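Local coordinates for BF1531-like N-terminal domain-containing protein (Bacteroides fragilis, PDB 3SLR) that is uncharacterised but carries a magnesium-binding phosphatase-like domain beside an FkbH-type N-terminal domain, and may hydrolyse ester bonds, at residues K22-L36 and F75-K88. Sequence-based numbering, arbitrary orientation.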
loop_
_atom_site.group_PDB
_atom_site.type_symbol
_atom_site.label_atom_id
_atom_site.label_comp_id
_atom_site.label_asym_id
_atom_site.label_seq_id
_atom_site.Cartn_x
_atom_site.Cartn_y
_atom_site.Cartn_z
ATOM N N LYS A 22 -13.184 -17.907 5.592
ATOM C CA LYS A 22 -13.940 -16.841 6.246
ATOM C C LYS A 22 -13.091 -16.025 7.228
ATOM O O LYS A 22 -12.280 -16.578 7.969
ATOM C CB LYS A 22 -15.145 -17.450 6.975
ATOM C CG LYS A 22 -16.373 -16.550 7.022
ATOM C CD LYS A 22 -16.619 -15.959 8.414
ATOM C CE LYS A 22 -17.002 -17.024 9.436
ATOM N NZ LYS A 22 -15.965 -17.174 10.511
ATOM N N LEU A 23 -13.279 -14.704 7.232
ATOM C CA LEU A 23 -12.623 -13.837 8.211
ATOM C C LEU A 23 -13.662 -12.896 8.794
ATOM O O LEU A 23 -14.485 -12.350 8.062
ATOM C CB LEU A 23 -11.503 -13.013 7.563
ATOM C CG LEU A 23 -10.259 -13.746 7.073
ATOM C CD1 LEU A 23 -9.343 -12.782 6.326
ATOM C CD2 LEU A 23 -9.543 -14.347 8.267
ATOM N N LYS A 24 -13.635 -12.718 10.110
ATOM C CA LYS A 24 -14.557 -11.795 10.760
ATOM C C LYS A 24 -13.859 -10.456 10.951
ATOM O O LYS A 24 -12.853 -10.377 11.653
ATOM C CB LYS A 24 -15.034 -12.361 12.097
ATOM C CG LYS A 24 -15.960 -13.561 11.933
ATOM C CD LYS A 24 -15.921 -14.484 13.142
ATOM C CE LYS A 24 -16.523 -13.839 14.351
ATOM N NZ LYS A 24 -16.415 -14.728 15.546
ATOM N N VAL A 25 -14.403 -9.421 10.316
ATOM C CA VAL A 25 -13.817 -8.083 10.339
ATOM C C VAL A 25 -14.789 -7.090 10.975
ATOM O O VAL A 25 -15.921 -6.925 10.508
ATOM C CB VAL A 25 -13.486 -7.610 8.914
ATOM C CG1 VAL A 25 -12.923 -6.174 8.931
ATOM C CG2 VAL A 25 -12.502 -8.569 8.252
ATOM N N ALA A 26 -14.357 -6.448 12.057
ATOM C CA ALA A 26 -15.135 -5.357 12.653
ATOM C C ALA A 26 -14.625 -4.011 12.123
ATOM O O ALA A 26 -13.421 -3.799 11.988
ATOM C CB ALA A 26 -15.028 -5.393 14.168
ATOM N N LEU A 27 -15.549 -3.111 11.818
ATOM C CA LEU A 27 -15.183 -1.771 11.370
ATOM C C LEU A 27 -15.908 -0.746 12.232
ATOM O O LEU A 27 -17.136 -0.782 12.359
ATOM C CB LEU A 27 -15.572 -1.585 9.905
ATOM C CG LEU A 27 -15.434 -0.179 9.326
ATOM C CD1 LEU A 27 -13.961 0.267 9.292
ATOM C CD2 LEU A 27 -16.051 -0.138 7.934
ATOM N N LEU A 28 -15.142 0.155 12.840
ATOM C CA LEU A 28 -15.705 1.190 13.704
ATOM C C LEU A 28 -15.083 2.536 13.339
ATOM O O LEU A 28 -13.860 2.668 13.308
ATOM C CB LEU A 28 -15.419 0.872 15.176
ATOM C CG LEU A 28 -15.771 -0.531 15.684
ATOM C CD1 LEU A 28 -14.608 -1.487 15.438
ATOM C CD2 LEU A 28 -16.095 -0.497 17.161
ATOM N N GLY A 29 -15.918 3.535 13.077
ATOM C CA GLY A 29 -15.409 4.832 12.656
ATOM C C GLY A 29 -16.187 5.992 13.234
ATOM O O GLY A 29 -17.282 5.797 13.769
ATOM N N ASP A 30 -15.623 7.197 13.139
ATOM C CA ASP A 30 -16.321 8.395 13.613
ATOM C C ASP A 30 -16.907 9.236 12.470
ATOM O O ASP A 30 -17.382 10.356 12.679
ATOM C CB ASP A 30 -15.456 9.240 14.567
ATOM C CG ASP A 30 -14.145 9.731 13.935
ATOM O OD1 ASP A 30 -14.029 9.823 12.697
ATOM O OD2 ASP A 30 -13.223 10.063 14.704
ATOM N N THR A 31 -16.880 8.679 11.266
ATOM C CA THR A 31 -17.646 9.232 10.145
ATOM C C THR A 31 -18.528 8.106 9.602
ATOM O O THR A 31 -18.484 6.995 10.115
ATOM C CB THR A 31 -16.748 9.825 9.041
ATOM O OG1 THR A 31 -15.849 8.822 8.522
ATOM C CG2 THR A 31 -15.946 11.004 9.596
ATOM N N ALA A 32 -19.336 8.379 8.583
ATOM C CA ALA A 32 -20.233 7.339 8.064
ATOM C C ALA A 32 -19.453 6.245 7.336
ATOM O O ALA A 32 -18.718 6.524 6.389
ATOM C CB ALA A 32 -21.288 7.942 7.158
ATOM N N THR A 33 -19.629 4.996 7.771
ATOM C CA THR A 33 -18.769 3.905 7.291
ATOM C C THR A 33 -19.436 2.905 6.341
ATOM O O THR A 33 -18.815 1.912 5.956
ATOM C CB THR A 33 -18.135 3.108 8.477
ATOM O OG1 THR A 33 -19.157 2.711 9.404
ATOM C CG2 THR A 33 -17.108 3.948 9.206
ATOM N N GLN A 34 -20.680 3.155 5.940
ATOM C CA GLN A 34 -21.413 2.137 5.177
ATOM C C GLN A 34 -20.790 1.803 3.820
ATOM O O GLN A 34 -20.723 0.635 3.452
ATOM C CB GLN A 34 -22.895 2.494 5.018
ATOM C CG GLN A 34 -23.643 2.647 6.332
ATOM C CD GLN A 34 -23.570 4.060 6.901
ATOM O OE1 GLN A 34 -22.834 4.916 6.397
ATOM N NE2 GLN A 34 -24.357 4.315 7.947
ATOM N N LEU A 35 -20.330 2.812 3.081
ATOM C CA LEU A 35 -19.706 2.543 1.794
ATOM C C LEU A 35 -18.330 1.917 1.975
ATOM O O LEU A 35 -17.928 1.037 1.212
ATOM C CB LEU A 35 -19.610 3.814 0.955
ATOM C CG LEU A 35 -20.947 4.441 0.574
ATOM C CD1 LEU A 35 -20.726 5.543 -0.456
ATOM C CD2 LEU A 35 -21.894 3.390 0.040
ATOM N N LEU A 36 -17.599 2.374 2.987
ATOM C CA LEU A 36 -16.284 1.806 3.271
ATOM C C LEU A 36 -16.416 0.329 3.646
ATOM O O LEU A 36 -15.600 -0.502 3.243
ATOM C CB LEU A 36 -15.583 2.585 4.387
ATOM C CG LEU A 36 -14.183 2.131 4.819
ATOM C CD1 LEU A 36 -13.207 2.141 3.652
ATOM C CD2 LEU A 36 -13.674 2.999 5.964
ATOM N N PHE A 75 -18.987 -10.010 18.947
ATOM C CA PHE A 75 -18.720 -10.386 17.557
ATOM C C PHE A 75 -17.435 -11.216 17.415
ATOM O O PHE A 75 -17.304 -11.998 16.482
ATOM C CB PHE A 75 -18.643 -9.128 16.668
ATOM C CG PHE A 75 -18.354 -9.418 15.218
ATOM C CD1 PHE A 75 -19.252 -10.143 14.445
ATOM C CD2 PHE A 75 -17.185 -8.946 14.617
ATOM C CE1 PHE A 75 -18.989 -10.415 13.113
ATOM C CE2 PHE A 75 -16.917 -9.211 13.276
ATOM C CZ PHE A 75 -17.817 -9.945 12.524
ATOM N N GLU A 76 -16.497 -11.028 18.343
ATOM C CA GLU A 76 -15.214 -11.740 18.340
ATOM C C GLU A 76 -14.492 -11.668 16.991
ATOM O O GLU A 76 -14.269 -12.684 16.333
ATOM C CB GLU A 76 -15.402 -13.199 18.771
ATOM C CG GLU A 76 -15.894 -13.347 20.207
ATOM C CD GLU A 76 -16.174 -14.799 20.589
ATOM O OE1 GLU A 76 -16.230 -15.658 19.684
ATOM O OE2 GLU A 76 -16.341 -15.074 21.796
ATOM N N PRO A 77 -14.117 -10.456 16.576
ATOM C CA PRO A 77 -13.536 -10.299 15.241
ATOM C C PRO A 77 -12.129 -10.880 15.124
ATOM O O PRO A 77 -11.381 -10.945 16.110
ATOM C CB PRO A 77 -13.501 -8.773 15.059
ATOM C CG PRO A 77 -13.403 -8.234 16.469
ATOM C CD PRO A 77 -14.255 -9.174 17.288
ATOM N N ASP A 78 -11.785 -11.303 13.914
ATOM C CA ASP A 78 -10.415 -11.666 13.571
ATOM C C ASP A 78 -9.584 -10.406 13.315
ATOM O O ASP A 78 -8.395 -10.363 13.635
ATOM C CB ASP A 78 -10.407 -12.545 12.328
ATOM C CG ASP A 78 -11.112 -13.864 12.545
ATOM O OD1 ASP A 78 -10.769 -14.553 13.526
ATOM O OD2 ASP A 78 -12.007 -14.202 11.742
ATOM N N TYR A 79 -10.222 -9.390 12.737
ATOM C CA TYR A 79 -9.584 -8.087 12.524
ATOM C C TYR A 79 -10.505 -6.984 12.993
ATOM O O TYR A 79 -11.717 -7.084 12.842
ATOM C CB TYR A 79 -9.251 -7.880 11.045
ATOM C CG TYR A 79 -8.184 -8.820 10.559
ATOM C CD1 TYR A 79 -8.506 -10.085 10.101
ATOM C CD2 TYR A 79 -6.847 -8.449 10.584
ATOM C CE1 TYR A 79 -7.519 -10.963 9.668
ATOM C CE2 TYR A 79 -5.858 -9.317 10.160
ATOM C CZ TYR A 79 -6.201 -10.568 9.702
ATOM O OH TYR A 79 -5.211 -11.432 9.274
ATOM N N THR A 80 -9.918 -5.935 13.564
ATOM C CA THR A 80 -10.662 -4.763 14.018
ATOM C C THR A 80 -10.081 -3.540 13.316
ATOM O O THR A 80 -8.933 -3.181 13.530
ATOM C CB THR A 80 -10.557 -4.580 15.549
ATOM O OG1 THR A 80 -11.224 -5.670 16.205
ATOM C CG2 THR A 80 -11.207 -3.276 15.995
ATOM N N ILE A 81 -10.875 -2.926 12.457
ATOM C CA ILE A 81 -10.445 -1.752 11.723
ATOM C C ILE A 81 -11.060 -0.531 12.386
ATOM O O ILE A 81 -12.286 -0.426 12.512
ATOM C CB ILE A 81 -10.901 -1.816 10.256
ATOM C CG1 ILE A 81 -10.373 -3.084 9.585
ATOM C CG2 ILE A 81 -10.466 -0.550 9.498
ATOM C CD1 ILE A 81 -10.990 -3.337 8.240
ATOM N N ILE A 82 -10.206 0.382 12.829
ATOM C CA ILE A 82 -10.664 1.632 13.438
ATOM C C ILE A 82 -10.382 2.783 12.483
ATOM O O ILE A 82 -9.251 2.948 12.007
ATOM C CB ILE A 82 -9.920 1.929 14.762
ATOM C CG1 ILE A 82 -9.976 0.725 15.718
ATOM C CG2 ILE A 82 -10.451 3.217 15.413
ATOM C CD1 ILE A 82 -11.351 0.426 16.277
ATOM N N PHE A 83 -11.405 3.585 12.212
ATOM C CA PHE A 83 -11.242 4.768 11.380
ATOM C C PHE A 83 -11.595 6.022 12.179
ATOM O O PHE A 83 -12.753 6.444 12.207
ATOM C CB PHE A 83 -12.138 4.663 10.138
ATOM C CG PHE A 83 -11.915 5.760 9.132
ATOM C CD1 PHE A 83 -10.813 6.604 9.227
ATOM C CD2 PHE A 83 -12.809 5.933 8.080
ATOM C CE1 PHE A 83 -10.606 7.610 8.288
ATOM C CE2 PHE A 83 -12.614 6.917 7.135
ATOM C CZ PHE A 83 -11.508 7.768 7.234
ATOM N N HIS A 84 -10.600 6.571 12.871
ATOM C CA HIS A 84 -10.678 7.903 13.466
ATOM C C HIS A 84 -10.208 8.902 12.410
ATOM O O HIS A 84 -9.062 8.837 11.959
ATOM C CB HIS A 84 -9.718 8.005 14.651
ATOM C CG HIS A 84 -10.275 7.506 15.947
ATOM N ND1 HIS A 84 -9.513 6.797 16.852
ATOM C CD2 HIS A 84 -11.493 7.661 16.521
ATOM C CE1 HIS A 84 -10.244 6.515 17.914
ATOM N NE2 HIS A 84 -11.447 7.034 17.740
ATOM N N SER A 85 -11.062 9.842 12.031
ATOM C CA SER A 85 -10.714 10.780 10.966
ATOM C C SER A 85 -10.003 12.012 11.494
ATOM O O SER A 85 -10.271 12.483 12.606
ATOM C CB SER A 85 -11.967 11.209 10.198
ATOM O OG SER A 85 -12.833 11.956 11.041
ATOM N N THR A 86 -9.107 12.560 10.686
ATOM C CA THR A 86 -8.501 13.838 11.045
ATOM C C THR A 86 -9.579 14.902 11.196
ATOM O O THR A 86 -9.513 15.752 12.082
ATOM C CB THR A 86 -7.500 14.300 9.981
ATOM O OG1 THR A 86 -6.515 13.283 9.801
ATOM C CG2 THR A 86 -6.819 15.612 10.401
ATOM N N HIS A 87 -10.574 14.851 10.317
ATOM C CA HIS A 87 -11.637 15.843 10.306
ATOM C C HIS A 87 -12.364 15.961 11.645
ATOM O O HIS A 87 -12.642 17.067 12.122
ATOM C CB HIS A 87 -12.635 15.530 9.181
ATOM C CG HIS A 87 -13.485 16.699 8.796
ATOM N ND1 HIS A 87 -13.198 17.500 7.709
ATOM C CD2 HIS A 87 -14.583 17.237 9.382
ATOM C CE1 HIS A 87 -14.096 18.466 7.629
ATOM N NE2 HIS A 87 -14.953 18.325 8.627
ATOM N N LYS A 88 -12.688 14.823 12.242
ATOM C CA LYS A 88 -13.423 14.813 13.503
ATOM C C LYS A 88 -12.512 15.177 14.676
ATOM O O LYS A 88 -12.961 15.804 15.644
ATOM C CB LYS A 88 -14.117 13.460 13.727
ATOM C CG LYS A 88 -15.231 13.176 12.709
ATOM C CD LYS A 88 -16.405 14.163 12.863
ATOM C CE LYS A 88 -17.425 13.988 11.728
ATOM N NZ LYS A 88 -18.645 14.843 11.939
HETATM O O HOH W 1 -10.811 11.251 15.037
HETATM O O HOH W 2 -13.954 8.376 10.308
#
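Leu23 brings its CD2 methyl to the edge of the Tyr79 ring, opening a contact in which two neighbouring parallel strands are joined by backbone bonds, with a carboxylate bonding at each end, Asp78 from the second strand's side and Asp30 from the first's. Lys24 N gives Asp78 OD2 a nearly straight bond of 2.7 Å, received on the anti side and tilted out of the carboxylate plane, while Lys24 O takes both Asp78 N and Tyr79 N. The lysine chain, bent at chi3 (68°), passes over one face of the Phe75 ring and ends in a weak bond from NZ to Glu76 O. Val25 CG1 lies 3.5 Å from Ile81 CD1, on the face that also carries Leu27 and Tyr79; Leu23, Tyr79 and Ile81 touch helix 203-217. On the reverse face Ala26 meets Pro77 CB, and its backbone begins a regular alternation: Ala26 N to Tyr79 O, Ile81 N to Ala26 O at 2.7 Å. Strands 22-29 and 79-83 are the second and middle strands of the five-stranded parallel sheet of the FkbH-type domain, a family grouped with the SGNH hydrolases; 50-55 lies beyond 22-29 and 122-126 beyond 79-83. Leu27 CD1 packs on Ile81 CG2. Leu28 N bonds Ile81 O, Leu28 O accepts Phe83 N, and Leu28 CD1 reaches Ile82 CD1. Past the strand end, Asp30 N still bonds Phe83 O, and Asp30 OD1 accepts Ser85 N and Ser85 OG, each at 3.0 Å on the syn side, tilted out of the carboxylate plane. That hydroxyl also caps helix 86-94 by accepting Lys88 N. One water links Asp30 OD1, Thr31 OG1 and Phe83 O, lying over the Phe83 ring centre; Leu36 CD2 packs 3.7 Å from Phe83 CD2.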